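Long-range contacts in hypoxanthine phosphoribosyltransferase (Bacillus anthracis, PDB 4QYI), which probably transfers the phosphoribosyl group of phosphoribosyl pyrophosphate to hypoxanthine or guanine, salvaging these purine bases as nucleotides: residues A[41-46]-A[97-102]; A[101-106]-A[129-134]. All blocks are in the same frame, centred on the assembly; numbering follows the deposited sequence.

Contact 1 of 2, residues A[41-46]-A[97-102]; sequences IAVLKG and VIVVED. With MG (magnesium ion), chain F; PO4 (phosphate ion), chain G.
Val43 presents CB and both methyls to the carboxylate of Glu101, the two side chains lying obliquely to each other, with Val43 CG1 coming within 3.4 Å of Glu101 OE1. The glutamate chain is bent at its second torsion (chi2 -75°), which accounts for the carboxylate coming back toward Val43 although CB leaves the strand to one side. Further back on the same face, Val43 CG2 meets Val99 CG1 at 3.9 Å. Ile41 CG1 lies beside the backbone N (chi1 -62°), and the extended torsion beyond it carries CD1 to Val97 CG1, 3.7 Å away. The backbones beneath are adjacent parallel strands of the phosphoribosyltransferase core: Ile41 N bonds to Ile98 O, Val100 N to Ile41 O, and Val43 N to Val100 O (3.0 Å). Ala42 and Val100 face the other side, under helix 48-55. Where the paired chains part, a magnesium ion is bound by Glu101 OE2 at 2.1 Å and Asp102 OD1 at 2.0 Å, with four waters completing six ligands. Glu101 OE2 also accepts Asp102 N through its anti lone pair. The Leu44-Lys45 peptide is cis, and its own N-H and the next one hold a phosphate ion: Lys45 N to its O1 at 3.1 Å, nearly straight at 176°, and Gly46 N to its O4 at 2.9 Å. This position is consistent with the family's pyrophosphate subsite; water 2 joins phosphate O4 to Asp102 OD2.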
loop_
_atom_site.group_PDB
_atom_site.type_symbol
_atom_site.label_atom_id
_atom_site.label_comp_id
_atom_site.label_asym_id
_atom_site.label_seq_id
_atom_site.Cartn_x
_atom_site.Cartn_y
_atom_site.Cartn_z
ATOM N N ILE A 41 -8.609 4.948 -5.457
ATOM C CA ILE A 41 -7.303 5.257 -5.998
ATOM C C ILE A 41 -6.497 5.925 -4.912
ATOM O O ILE A 41 -6.767 7.062 -4.508
ATOM C CB ILE A 41 -7.364 6.168 -7.223
ATOM C CG1 ILE A 41 -8.124 5.480 -8.358
ATOM C CG2 ILE A 41 -5.949 6.487 -7.708
ATOM C CD1 ILE A 41 -8.366 6.408 -9.509
ATOM N N ALA A 42 -5.477 5.212 -4.456
ATOM C CA ALA A 42 -4.604 5.714 -3.398
ATOM C C ALA A 42 -3.356 6.413 -3.935
ATOM O O ALA A 42 -2.693 5.917 -4.845
ATOM C CB ALA A 42 -4.217 4.558 -2.502
ATOM N N VAL A 43 -3.051 7.585 -3.383
ATOM C CA VAL A 43 -1.889 8.350 -3.817
ATOM C C VAL A 43 -0.664 7.840 -3.032
ATOM O O VAL A 43 -0.536 8.060 -1.828
ATOM C CB VAL A 43 -2.077 9.875 -3.626
ATOM C CG1 VAL A 43 -0.919 10.635 -4.242
ATOM C CG2 VAL A 43 -3.363 10.363 -4.282
ATOM N N LEU A 44 0.207 7.114 -3.716
ATOM C CA LEU A 44 1.440 6.618 -3.096
ATOM C C LEU A 44 2.404 7.764 -2.755
ATOM O O LEU A 44 2.318 8.843 -3.332
ATOM C CB LEU A 44 2.137 5.657 -4.034
ATOM C CG LEU A 44 1.413 4.346 -4.240
ATOM C CD1 LEU A 44 2.109 3.558 -5.328
ATOM C CD2 LEU A 44 1.387 3.557 -2.942
ATOM N N LYS A 45 3.286 7.560 -1.775
ATOM C CA LYS A 45 3.367 6.315 -1.012
ATOM C C LYS A 45 2.616 6.389 0.302
ATOM O O LYS A 45 2.125 5.379 0.793
ATOM C CB LYS A 45 4.824 6.042 -0.646
ATOM C CG LYS A 45 5.729 5.809 -1.840
ATOM C CD LYS A 45 7.216 5.746 -1.479
ATOM C CE LYS A 45 8.027 5.620 -2.762
ATOM N NZ LYS A 45 9.482 5.534 -2.507
ATOM N N GLY A 46 2.481 7.603 0.823
ATOM C CA GLY A 46 1.926 7.841 2.141
ATOM C C GLY A 46 0.531 7.416 2.529
ATOM O O GLY A 46 0.230 7.295 3.710
ATOM N N VAL A 97 -15.448 6.931 -8.136
ATOM C CA VAL A 97 -14.058 6.955 -7.723
ATOM C C VAL A 97 -13.814 7.742 -6.443
ATOM O O VAL A 97 -14.294 8.874 -6.275
ATOM C CB VAL A 97 -13.195 7.619 -8.813
ATOM C CG1 VAL A 97 -11.729 7.615 -8.420
ATOM C CG2 VAL A 97 -13.384 6.927 -10.153
ATOM N N ILE A 98 -13.072 7.131 -5.533
ATOM C CA ILE A 98 -12.658 7.826 -4.323
ATOM C C ILE A 98 -11.138 7.872 -4.323
ATOM O O ILE A 98 -10.477 6.832 -4.334
ATOM C CB ILE A 98 -13.163 7.167 -3.052
ATOM C CG1 ILE A 98 -14.688 7.171 -3.090
ATOM C CG2 ILE A 98 -12.650 7.946 -1.841
ATOM C CD1 ILE A 98 -15.309 6.423 -1.975
ATOM N N VAL A 99 -10.596 9.076 -4.274
ATOM C CA VAL A 99 -9.143 9.260 -4.262
ATOM C C VAL A 99 -8.757 9.418 -2.809
ATOM O O VAL A 99 -9.277 10.293 -2.099
ATOM C CB VAL A 99 -8.720 10.479 -5.077
ATOM C CG1 VAL A 99 -7.204 10.667 -5.056
ATOM C CG2 VAL A 99 -9.210 10.323 -6.500
ATOM N N VAL A 100 -7.827 8.574 -2.389
ATOM C CA VAL A 100 -7.394 8.518 -0.996
ATOM C C VAL A 100 -6.013 9.119 -0.760
ATOM O O VAL A 100 -5.056 8.740 -1.411
ATOM C CB VAL A 100 -7.451 7.051 -0.518
ATOM C CG1 VAL A 100 -6.877 6.887 0.874
ATOM C CG2 VAL A 100 -8.884 6.554 -0.543
ATOM N N GLU A 101 -5.955 10.088 0.148
ATOM C CA GLU A 101 -4.728 10.745 0.540
ATOM C C GLU A 101 -4.484 10.649 2.015
ATOM O O GLU A 101 -5.396 10.385 2.807
ATOM C CB GLU A 101 -4.762 12.245 0.218
ATOM C CG GLU A 101 -4.230 12.618 -1.138
ATOM C CD GLU A 101 -2.700 12.555 -1.223
ATOM O OE1 GLU A 101 -2.184 13.085 -2.221
ATOM O OE2 GLU A 101 -1.996 12.035 -0.310
ATOM N N ASP A 102 -3.225 10.848 2.378
ATOM C CA ASP A 102 -2.833 10.883 3.772
ATOM C C ASP A 102 -3.043 12.306 4.270
ATOM O O ASP A 102 -3.519 12.519 5.371
ATOM C CB ASP A 102 -1.362 10.465 3.953
ATOM C CG ASP A 102 -0.407 11.215 3.028
ATOM O OD1 ASP A 102 -0.785 11.633 1.917
ATOM O OD2 ASP A 102 0.762 11.354 3.408
HETATM MG MG MG F . 0.051 11.894 0.136
HETATM P P PO4 G . 4.515 10.400 -0.099
HETATM O O1 PO4 G . 5.340 9.788 -1.211
HETATM O O2 PO4 G . 4.868 9.701 1.186
HETATM O O3 PO4 G . 4.796 11.878 0.079
HETATM O O4 PO4 G . 3.049 10.209 -0.429
HETATM O O HOH W 1 0.252 10.233 -0.597
HETATM O O HOH W 2 1.974 12.016 0.910
HETATM O O HOH W 3 -0.491 14.065 0.688
HETATM O O HOH W 4 0.180 12.825 -1.858
#

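Contact 2 of 2, residues A[101-106]-A[129-134]; sequences EDIIDS and TLLDKP. With MG (magnesium ion), chain F; PO4 (phosphate ion), chain H.
Glu101 to Asp105 run parallel to Thr129 to Lys133 in matching register, both chains turning a corner, at Asp102 and Leu130, with backbone bonds from Leu130 N to Glu101 O, Leu131 N to Asp102 O, Ile104 N to Leu131 O and Lys133 N to Ile104 O. Leu131 O is doubly gripped: Ile104 N (3.1 Å) and Thr129 OG1 (2.7 Å) reach it from opposite faces of its plane. The hydroxyl, anti to the backbone N of Thr129 (chi1 -174°), thereby spans the corner. Ile104 lies across the same threonine, its CG1 3.6 Å from Thr129 CB and its CD1 3.7 Å from Thr129 CG2. On the other face, Ile103 CG1 meets Leu131 CD1 at 4.0 Å. Asp132 OD1 approaches Ile104 O, another acceptor, but is paired with Arg137, which also bonds Asp105 O. Asp105 N donates to phosphate O2 at 2.7 Å; with Gly107 N and Thr109 N also bonded, the ion probably marks the 5'-phosphate pocket of the family's PRPP motif. Helix 108-118 covers Glu101 and Ile104 through Leu110, while Leu131 packs on Phe148 of strand 145-149 and Ile172 of strand 172-175.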
loop_
_atom_site.group_PDB
_atom_site.type_symbol
_atom_site.label_atom_id
_atom_site.label_comp_id
_atom_site.label_asym_id
_atom_site.label_seq_id
_atom_site.Cartn_x
_atom_site.Cartn_y
_atom_site.Cartn_z
ATOM N N GLU A 101 -5.955 10.088 0.148
ATOM C CA GLU A 101 -4.728 10.745 0.540
ATOM C C GLU A 101 -4.484 10.649 2.015
ATOM O O GLU A 101 -5.396 10.385 2.807
ATOM C CB GLU A 101 -4.762 12.245 0.218
ATOM C CG GLU A 101 -4.230 12.618 -1.138
ATOM C CD GLU A 101 -2.700 12.555 -1.223
ATOM O OE1 GLU A 101 -2.184 13.085 -2.221
ATOM O OE2 GLU A 101 -1.996 12.035 -0.310
ATOM N N ASP A 102 -3.225 10.848 2.378
ATOM C CA ASP A 102 -2.833 10.883 3.772
ATOM C C ASP A 102 -3.043 12.306 4.270
ATOM O O ASP A 102 -3.519 12.519 5.371
ATOM C CB ASP A 102 -1.362 10.465 3.953
ATOM C CG ASP A 102 -0.407 11.215 3.028
ATOM O OD1 ASP A 102 -0.785 11.633 1.917
ATOM O OD2 ASP A 102 0.762 11.354 3.408
ATOM N N ILE A 103 -2.693 13.284 3.436
ATOM C CA ILE A 103 -2.798 14.686 3.831
ATOM C C ILE A 103 -3.193 15.608 2.711
ATOM O O ILE A 103 -2.794 15.407 1.566
ATOM C CB ILE A 103 -1.423 15.224 4.287
ATOM C CG1 ILE A 103 -0.911 14.427 5.478
ATOM C CG2 ILE A 103 -1.503 16.712 4.666
ATOM C CD1 ILE A 103 0.551 14.668 5.791
ATOM N N ILE A 104 -3.983 16.622 3.038
ATOM C CA ILE A 104 -4.335 17.633 2.076
ATOM C C ILE A 104 -4.045 18.928 2.796
ATOM O O ILE A 104 -4.570 19.151 3.875
ATOM C CB ILE A 104 -5.812 17.636 1.683
ATOM C CG1 ILE A 104 -6.199 16.323 1.019
ATOM C CG2 ILE A 104 -6.086 18.791 0.733
ATOM C CD1 ILE A 104 -7.644 16.322 0.578
ATOM N N ASP A 105 -3.177 19.754 2.235
ATOM C CA ASP A 105 -2.858 21.043 2.847
ATOM C C ASP A 105 -3.172 22.209 1.906
ATOM O O ASP A 105 -4.215 22.857 2.040
ATOM C CB ASP A 105 -1.439 21.067 3.468
ATOM C CG ASP A 105 -0.343 20.545 2.544
ATOM O OD1 ASP A 105 -0.413 20.704 1.309
ATOM O OD2 ASP A 105 0.638 20.008 3.094
ATOM N N SER A 106 -2.320 22.458 0.931
ATOM C CA SER A 106 -2.593 23.542 0.012
ATOM C C SER A 106 -3.700 23.130 -0.957
ATOM O O SER A 106 -4.437 23.987 -1.472
ATOM C CB SER A 106 -1.340 23.875 -0.779
ATOM O OG SER A 106 -1.084 22.848 -1.709
ATOM N N THR A 129 -9.330 12.086 2.760
ATOM C CA THR A 129 -8.016 12.270 3.351
ATOM C C THR A 129 -8.052 11.954 4.827
ATOM O O THR A 129 -9.040 12.203 5.510
ATOM C CB THR A 129 -7.477 13.710 3.143
ATOM O OG1 THR A 129 -6.124 13.816 3.619
ATOM C CG2 THR A 129 -8.342 14.720 3.863
ATOM N N LEU A 130 -6.957 11.391 5.313
ATOM C CA LEU A 130 -6.847 11.060 6.709
ATOM C C LEU A 130 -6.717 12.348 7.489
ATOM O O LEU A 130 -7.398 12.537 8.500
ATOM C CB LEU A 130 -5.605 10.211 6.976
ATOM C CG LEU A 130 -5.394 9.826 8.447
ATOM C CD1 LEU A 130 -6.549 8.996 8.972
ATOM C CD2 LEU A 130 -4.102 9.051 8.609
ATOM N N LEU A 131 -5.837 13.232 7.006
ATOM C CA LEU A 131 -5.568 14.497 7.678
ATOM C C LEU A 131 -5.820 15.676 6.757
ATOM O O LEU A 131 -5.537 15.598 5.562
ATOM C CB LEU A 131 -4.120 14.524 8.129
ATOM C CG LEU A 131 -3.633 13.298 8.916
ATOM C CD1 LEU A 131 -2.125 13.393 9.124
ATOM C CD2 LEU A 131 -4.356 13.122 10.237
ATOM N N ASP A 132 -6.364 16.760 7.315
ATOM C CA ASP A 132 -6.681 17.957 6.553
ATOM C C ASP A 132 -6.144 19.186 7.299
ATOM O O ASP A 132 -6.204 19.262 8.540
ATOM C CB ASP A 132 -8.208 18.074 6.344
ATOM C CG ASP A 132 -8.594 19.071 5.241
ATOM O OD1 ASP A 132 -7.736 19.381 4.395
ATOM O OD2 ASP A 132 -9.783 19.483 5.167
ATOM N N LYS A 133 -5.617 20.133 6.531
ATOM C CA LYS A 133 -5.080 21.387 7.058
ATOM C C LYS A 133 -5.689 22.465 6.182
ATOM O O LYS A 133 -5.011 22.995 5.311
ATOM C CB LYS A 133 -3.537 21.416 6.964
ATOM C CG LYS A 133 -2.853 20.306 7.793
ATOM C CD LYS A 133 -1.389 19.816 7.626
ATOM C CE LYS A 133 -0.188 20.609 8.139
ATOM N NZ LYS A 133 1.075 19.821 7.920
ATOM N N PRO A 134 -6.985 22.767 6.386
ATOM C CA PRO A 134 -7.687 23.744 5.551
ATOM C C PRO A 134 -7.139 25.155 5.650
ATOM O O PRO A 134 -7.426 25.952 4.767
ATOM C CB PRO A 134 -9.139 23.697 6.058
ATOM C CG PRO A 134 -9.231 22.514 6.945
ATOM C CD PRO A 134 -7.849 22.229 7.443
HETATM MG MG MG F . 0.051 11.894 0.136
HETATM P P PO4 H . -2.008 18.593 -1.629
HETATM O O1 PO4 H . -1.066 17.449 -1.405
HETATM O O2 PO4 H . -2.391 19.176 -0.295
HETATM O O3 PO4 H . -1.401 19.733 -2.417
HETATM O O4 PO4 H . -3.189 18.095 -2.394
HETATM O O HOH W 2 1.974 12.016 0.910
HETATM O O HOH W 3 -0.491 14.065 0.688
HETATM O O HOH W 4 0.180 12.825 -1.858
HETATM O O HOH W 1 0.252 10.233 -0.597
#

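From the N terminus, strand 8-13 and helix 15-32 precede strand 38-43, where contact 1 begins; it closes the loop that leaves through helix 48-55, strand 62-71, helix 74-79 and strand 82-84, bringing 97-102 back beside 41-46. Contact 2 begins where that loop ends, at the shared Glu101 and Asp102, and closes a shorter one through helix 108-118 and strand 124-129. The two loops follow in series, neither enclosing nor crossing the other. Contact 1 joins neighbouring central strands of the sheet, whereas contact 2 starts at the ends of strands 96-101 and 124-129 and carries the pairing past both corners into short strands 103-104 and 131-132. Magnesium sits at the junction, with one phosphate bound near each contact.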